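Putative oxidoreductase molybdopterin-binding subunit (Sulfolobus tokodaii, PDB 4ZOH) probably serves as the catalytic, molybdenum-bearing subunit of an aldehyde oxidase/xanthine dehydrogenase-type oxidoreductase and binds a pterin cytosine dinucleotide cofactor. Local coordinates at residues 418-423 against 477-482; 435-440 against 467-472. All blocks are in the same frame, centred on the assembly; numbering follows the deposited sequence.

Interaction 1: 418-423 against 477-482; sequences GPWEVA and DGIGTW. With MCN (pterin cytosine dinucleotide), chain D.
The indole of W420 takes the side chain of I479 on one face and the carboxylate of D477 at its edge. I479 CG1 stands 3.8 Å from the centroid of the six-membered ring, 12° off the normal, a clear CH-pi contact; CD1 runs on to P419, where it reaches CD at 3.8 Å. D477 OD2 lies near the ring plane beside CH2, bonded to G478 N, and its main partner is R193 in a salt bridge. The second indole, W482, has G480 C over the centre of one face. At its edge, in plane, a water accepts from NE1 and donates to G418 O, bridging the two segments.

The E421 carboxylate grips the backbone of the 478-480 loop. Its CG is anti to the backbone N (chi1 -175°) and the chain bends at chi2, which brings both oxygens up to the loop amides. G480 N bonds to the syn lone pair of E421 OE1 at 3.2 Å. I479 N forks between E421 OE1 at 3.1 Å and OE2 at 3.2 Å, on their syn sides but tilted out of plane. E421 OE2 also takes V422 N at 2.7 Å, on the anti side and again tilted out of the plane. A salt bridge from R485 to OE1 probably helps keep this buried group charged.

T481 and W482 carry the loop on to the pterin cofactor. F546 of the second subunit meets the W420 ring. Strand 420-427 pairs with 553-559 on one side and 433-437 on the other, while helix 486-512 packs against E421 and helix 188-199 against D477 and I479.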
loop_
_atom_site.group_PDB
_atom_site.type_symbol
_atom_site.label_atom_id
_atom_site.label_comp_id
_atom_site.label_asym_id
_atom_site.label_seq_id
_atom_site.Cartn_x
_atom_site.Cartn_y
_atom_site.Cartn_z
ATOM N N GLY A 418 11.718 32.559 0.269
ATOM C CA GLY A 418 12.332 31.745 1.323
ATOM C C GLY A 418 11.287 30.902 2.044
ATOM O O GLY A 418 10.162 30.709 1.502
ATOM N N PRO A 419 11.586 30.484 3.292
ATOM C CA PRO A 419 12.710 31.018 4.064
ATOM C C PRO A 419 13.916 30.162 3.902
ATOM O O PRO A 419 15.061 30.577 4.185
ATOM C CB PRO A 419 12.176 30.953 5.537
ATOM C CG PRO A 419 11.286 29.710 5.496
ATOM C CD PRO A 419 10.537 29.927 4.188
ATOM N N TRP A 420 13.698 28.934 3.460
ATOM C CA TRP A 420 14.849 28.015 3.373
ATOM C C TRP A 420 14.417 26.838 2.514
ATOM O O TRP A 420 13.241 26.738 2.124
ATOM C CB TRP A 420 15.366 27.567 4.789
ATOM C CG TRP A 420 14.341 27.276 5.808
ATOM C CD1 TRP A 420 13.918 28.135 6.839
ATOM C CD2 TRP A 420 13.588 26.056 5.981
ATOM N NE1 TRP A 420 12.913 27.529 7.572
ATOM C CE2 TRP A 420 12.718 26.247 7.112
ATOM C CE3 TRP A 420 13.600 24.803 5.342
ATOM C CZ2 TRP A 420 11.811 25.249 7.561
ATOM C CZ3 TRP A 420 12.679 23.812 5.782
ATOM C CH2 TRP A 420 11.829 24.030 6.921
ATOM N N GLU A 421 15.340 25.954 2.197
ATOM C CA GLU A 421 14.891 24.696 1.554
ATOM C C GLU A 421 15.907 23.642 1.857
ATOM O O GLU A 421 17.047 23.998 2.197
ATOM C CB GLU A 421 14.539 24.875 0.045
ATOM C CG GLU A 421 13.950 23.608 -0.590
ATOM C CD GLU A 421 12.724 23.175 0.188
ATOM O OE1 GLU A 421 11.619 23.728 -0.060
ATOM O OE2 GLU A 421 12.925 22.323 1.077
ATOM N N VAL A 422 15.545 22.355 1.745
ATOM C CA VAL A 422 16.422 21.290 2.220
ATOM C C VAL A 422 16.831 20.325 1.108
ATOM O O VAL A 422 16.109 20.130 0.148
ATOM C CB VAL A 422 15.697 20.535 3.404
ATOM C CG1 VAL A 422 16.612 19.582 4.117
ATOM C CG2 VAL A 422 15.061 21.548 4.394
ATOM N N ALA A 423 17.991 19.700 1.241
ATOM C CA ALA A 423 18.350 18.615 0.340
ATOM C C ALA A 423 19.146 17.643 1.179
ATOM O O ALA A 423 20.027 18.102 1.974
ATOM C CB ALA A 423 19.197 19.140 -0.860
ATOM N N ASP A 477 13.155 17.876 6.461
ATOM C CA ASP A 477 12.064 18.815 6.384
ATOM C C ASP A 477 12.051 19.436 4.990
ATOM O O ASP A 477 12.806 19.035 4.107
ATOM C CB ASP A 477 12.172 19.939 7.480
ATOM C CG ASP A 477 10.813 20.335 8.048
ATOM O OD1 ASP A 477 10.628 20.403 9.274
ATOM O OD2 ASP A 477 9.893 20.590 7.278
ATOM N N GLY A 478 11.158 20.380 4.786
ATOM C CA GLY A 478 11.110 21.067 3.505
ATOM C C GLY A 478 10.125 22.188 3.576
ATOM O O GLY A 478 9.288 22.270 4.507
ATOM N N ILE A 479 10.203 23.043 2.559
ATOM C CA ILE A 479 9.195 24.044 2.406
ATOM C C ILE A 479 8.124 23.642 1.404
ATOM O O ILE A 479 6.966 23.448 1.804
ATOM C CB ILE A 479 9.798 25.494 2.218
ATOM C CG1 ILE A 479 10.478 25.916 3.540
ATOM C CG2 ILE A 479 8.709 26.487 1.739
ATOM C CD1 ILE A 479 9.485 26.279 4.679
ATOM N N GLY A 480 8.471 23.593 0.106
ATOM C CA GLY A 480 7.480 23.159 -0.891
ATOM C C GLY A 480 7.700 23.731 -2.294
ATOM O O GLY A 480 8.699 24.384 -2.525
ATOM N N THR A 481 6.774 23.423 -3.221
ATOM C CA THR A 481 6.812 23.856 -4.610
ATOM C C THR A 481 5.638 24.772 -4.824
ATOM O O THR A 481 4.500 24.373 -4.753
ATOM C CB THR A 481 6.812 22.636 -5.598
ATOM O OG1 THR A 481 8.079 21.962 -5.491
ATOM C CG2 THR A 481 6.538 23.049 -7.061
ATOM N N TRP A 482 5.988 26.044 -5.025
ATOM C CA TRP A 482 5.084 27.199 -5.270
ATOM C C TRP A 482 6.009 28.440 -5.406
ATOM O O TRP A 482 7.214 28.338 -5.181
ATOM C CB TRP A 482 4.076 27.411 -4.119
ATOM C CG TRP A 482 4.702 27.397 -2.711
ATOM C CD1 TRP A 482 5.635 28.290 -2.195
ATOM C CD2 TRP A 482 4.489 26.403 -1.676
ATOM N NE1 TRP A 482 5.969 27.913 -0.889
ATOM C CE2 TRP A 482 5.262 26.779 -0.553
ATOM C CE3 TRP A 482 3.669 25.263 -1.573
ATOM C CZ2 TRP A 482 5.228 26.055 0.663
ATOM C CZ3 TRP A 482 3.670 24.544 -0.381
ATOM C CH2 TRP A 482 4.416 24.954 0.726
HETATM N N1 MCN D . 13.703 25.998 -14.978
HETATM C C2 MCN D . 14.991 26.047 -15.486
HETATM N N3 MCN D . 15.748 27.185 -15.406
HETATM C C4 MCN D . 15.188 28.307 -14.806
HETATM C C5 MCN D . 13.892 28.274 -14.292
HETATM C C6 MCN D . 13.143 27.098 -14.354
HETATM O O2 MCN D . 15.533 25.078 -16.027
HETATM N N4 MCN D . 15.929 29.392 -14.736
HETATM C "C1'" MCN D . 12.981 24.729 -15.089
HETATM C C2D MCN D . 13.205 23.901 -13.821
HETATM O "O2'" MCN D . 14.272 23.008 -13.933
HETATM C "C3'" MCN D . 11.947 23.077 -13.744
HETATM C C4D MCN D . 10.962 24.131 -14.037
HETATM O O4D MCN D . 11.589 24.942 -15.122
HETATM O "O3'" MCN D . 11.880 22.078 -14.700
HETATM C "C5'" MCN D . 10.990 24.705 -12.633
HETATM O "O5'" MCN D . 10.424 25.884 -12.579
HETATM P PA MCN D . 10.553 26.869 -11.294
HETATM O O1A MCN D . 11.573 26.614 -10.298
HETATM O O2A MCN D . 10.501 28.166 -12.051
HETATM O O3A MCN D . 8.976 26.618 -10.748
HETATM P PB MCN D . 8.610 25.393 -9.763
HETATM O O1B MCN D . 8.829 25.877 -8.339
HETATM O O2B MCN D . 9.228 24.103 -10.083
HETATM O O3B MCN D . 7.123 25.271 -10.100
HETATM C C10 MCN D . 6.073 26.004 -9.410
HETATM C "C9'" MCN D . 5.145 26.663 -10.402
HETATM C "C8'" MCN D . 3.949 27.177 -9.796
HETATM S "S8'" MCN D . 4.057 28.296 -8.445
HETATM C "C7'" MCN D . 2.709 26.930 -10.303
HETATM S "S7'" MCN D . 1.222 27.674 -9.657
HETATM C "C6'" MCN D . 2.508 26.144 -11.505
HETATM C C7 MCN D . 3.843 26.043 -12.316
HETATM O "O9'" MCN D . 4.854 25.685 -11.396
HETATM N "N5'" MCN D . 1.905 24.837 -11.248
HETATM C C4A MCN D . 2.133 23.706 -12.056
HETATM N "N8'" MCN D . 3.733 24.977 -13.359
HETATM C C4B MCN D . 3.047 23.819 -13.143
HETATM N "N1'" MCN D . 3.280 22.806 -13.982
HETATM C "C2'" MCN D . 2.676 21.639 -13.771
HETATM N "N2'" MCN D . 2.942 20.655 -14.603
HETATM N "N3'" MCN D . 1.738 21.432 -12.706
HETATM C "C4'" MCN D . 1.433 22.495 -11.826
HETATM O "O4'" MCN D . 0.596 22.328 -10.892
HETATM O O HOH W 1 8.082 30.031 0.206
#

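Interaction 2: 435-440 against 467-472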
loop_
_atom_site.group_PDB
_atom_site.type_symbol
_atom_site.label_atom_id
_atom_site.label_comp_id
_atom_site.label_asym_id
_atom_site.label_seq_id
_atom_site.Cartn_x
_atom_site.Cartn_y
_atom_site.Cartn_z
ATOM N N LEU A 435 19.523 11.307 -3.889
ATOM C CA LEU A 435 19.315 12.684 -3.592
ATOM C C LEU A 435 17.836 12.883 -3.200
ATOM O O LEU A 435 16.954 12.454 -3.916
ATOM C CB LEU A 435 19.658 13.542 -4.832
ATOM C CG LEU A 435 19.316 15.013 -4.728
ATOM C CD1 LEU A 435 20.318 15.701 -3.803
ATOM C CD2 LEU A 435 19.385 15.615 -6.126
ATOM N N VAL A 436 17.579 13.565 -2.078
ATOM C CA VAL A 436 16.192 13.869 -1.670
ATOM C C VAL A 436 16.037 15.381 -1.613
ATOM O O VAL A 436 16.953 16.112 -1.141
ATOM C CB VAL A 436 15.798 13.189 -0.321
ATOM C CG1 VAL A 436 14.300 13.354 -0.058
ATOM C CG2 VAL A 436 16.223 11.720 -0.262
ATOM N N THR A 437 14.940 15.888 -2.186
ATOM C CA THR A 437 14.650 17.342 -2.086
ATOM C C THR A 437 13.514 17.583 -1.086
ATOM O O THR A 437 12.630 16.741 -1.009
ATOM C CB THR A 437 14.299 17.930 -3.446
ATOM O OG1 THR A 437 13.962 19.287 -3.269
ATOM C CG2 THR A 437 13.090 17.212 -4.196
ATOM N N GLY A 438 13.535 18.707 -0.338
ATOM C CA GLY A 438 12.423 19.071 0.547
ATOM C C GLY A 438 11.316 19.802 -0.212
ATOM O O GLY A 438 10.194 20.019 0.329
ATOM N N THR A 439 11.575 20.120 -1.489
ATOM C CA THR A 439 10.456 20.645 -2.337
ATOM C C THR A 439 9.437 19.514 -2.669
ATOM O O THR A 439 9.588 18.363 -2.209
ATOM C CB THR A 439 10.984 21.301 -3.614
ATOM O OG1 THR A 439 11.671 20.328 -4.411
ATOM C CG2 THR A 439 11.965 22.446 -3.205
ATOM N N GLY A 440 8.379 19.840 -3.378
ATOM C CA GLY A 440 7.364 18.860 -3.654
ATOM C C GLY A 440 6.876 18.973 -5.123
ATOM O O GLY A 440 5.736 19.383 -5.365
ATOM N N VAL A 467 16.514 10.745 -7.729
ATOM C CA VAL A 467 15.993 11.885 -7.032
ATOM C C VAL A 467 14.611 11.540 -6.460
ATOM O O VAL A 467 13.706 11.093 -7.222
ATOM C CB VAL A 467 15.867 13.097 -7.969
ATOM C CG1 VAL A 467 15.365 14.344 -7.202
ATOM C CG2 VAL A 467 17.231 13.398 -8.608
ATOM N N ARG A 468 14.457 11.756 -5.134
ATOM C CA ARG A 468 13.216 11.433 -4.385
ATOM C C ARG A 468 12.703 12.662 -3.653
ATOM O O ARG A 468 13.466 13.593 -3.402
ATOM C CB ARG A 468 13.537 10.304 -3.392
ATOM C CG ARG A 468 13.873 8.990 -4.094
ATOM C CD ARG A 468 12.587 8.298 -4.535
ATOM N NE ARG A 468 11.888 7.796 -3.336
ATOM C CZ ARG A 468 10.698 8.199 -2.874
ATOM N NH1 ARG A 468 10.041 9.149 -3.509
ATOM N NH2 ARG A 468 10.209 7.680 -1.718
ATOM N N TRP A 469 11.416 12.693 -3.317
ATOM C CA TRP A 469 10.807 13.790 -2.560
ATOM C C TRP A 469 9.453 13.315 -2.009
ATOM O O TRP A 469 8.984 12.261 -2.459
ATOM C CB TRP A 469 10.540 15.011 -3.488
ATOM C CG TRP A 469 9.519 14.849 -4.617
ATOM C CD1 TRP A 469 8.215 15.201 -4.557
ATOM C CD2 TRP A 469 9.735 14.357 -5.956
ATOM N NE1 TRP A 469 7.587 14.948 -5.744
ATOM C CE2 TRP A 469 8.499 14.411 -6.619
ATOM C CE3 TRP A 469 10.841 13.814 -6.633
ATOM C CZ2 TRP A 469 8.316 14.009 -7.962
ATOM C CZ3 TRP A 469 10.671 13.382 -7.997
ATOM C CH2 TRP A 469 9.390 13.499 -8.639
ATOM N N GLY A 470 8.826 14.110 -1.111
ATOM C CA GLY A 470 7.409 13.936 -0.832
ATOM C C GLY A 470 7.061 12.913 0.251
ATOM O O GLY A 470 5.923 12.531 0.363
ATOM N N ASP A 471 8.037 12.529 1.063
ATOM C CA ASP A 471 7.806 11.721 2.258
ATOM C C ASP A 471 8.522 12.387 3.420
ATOM O O ASP A 471 9.733 12.602 3.362
ATOM C CB ASP A 471 8.297 10.281 2.088
ATOM C CG ASP A 471 7.960 9.355 3.273
ATOM O OD1 ASP A 471 7.539 9.768 4.382
ATOM O OD2 ASP A 471 8.140 8.148 3.097
ATOM N N THR A 472 7.766 12.739 4.460
ATOM C CA THR A 472 8.343 13.454 5.631
ATOM C C THR A 472 9.327 12.547 6.344
ATOM O O THR A 472 10.130 13.020 7.205
ATOM C CB THR A 472 7.241 13.959 6.601
ATOM O OG1 THR A 472 6.519 12.832 7.081
ATOM C CG2 THR A 472 6.260 14.895 5.911
HETATM O O HOH W 2 10.177 16.577 -0.266
#
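W469 packs its CB on the methyl of T437, while L435 meets V467; W469 and L435 bury the most surface here, with V467 close behind. The side chains of L435 and V467 run alongside each other on one face of the sheet, and L435 CD2 touches V467 CG2 at 4.0 Å. Their backbones pair in parallel: R468 N donates to L435 O at 2.9 Å and R468 O accepts from T437 N at 3.0 Å.

With chi1 of W469 at 65°, its CG sits between the backbone N and the carbonyl carbon, and the indole lies against the 437-440 turn, met obliquely by T437 CG2 and G440 CA. W469 CB meets T437 CG2 at 3.4 Å, and its CD1 comes to 3.9 Å from G440 CA. T437 keeps its hydroxyl anti to the backbone N (chi1 177°), which leaves the methyl for W469 and lets OG1 accept from T439 OG1 at 2.8 Å. A glycine in place of T437 would probably open a gap beside W469 CB and leave the T439 hydroxyl without its acceptor. One water closes the far end, donating to T437 O and T439 O and accepting from G470 N.

R468 NE forms a salt bridge with E473 OE1 of the second subunit. Strands 433-437 and 465-468 are joined through helix 446-458 in a beta-alpha-beta unit. A447 of that helix touches V467 and W469, F450 touches T437 and T439, and strand 420-427 flanks 433-437 on its other side.

Overall arrangement
The two contacts lie about 10 Å apart, centre to centre. Both reach one mixed sheet, ordered 465-468, 433-437, 420-427, 553-559: interaction 1 through strand 420-427, its other segment 477-482 being a loop, and interaction 2 through 433-437 and 465-468. Along the chain, 418-423 comes first, then both segments of interaction 2, and finally 477-482, so interaction 1 encloses the other. They meet directly: G438 N probably bonds to V422 O at 3.0 Å, and T481 OG1 lies 3.0 Å from G440 N, another probable hydrogen bond. The 438-440 turn is thus tied to both strand 420-427 and the 477-482 loop beside the cofactor pocket, while both contacts reach the second subunit.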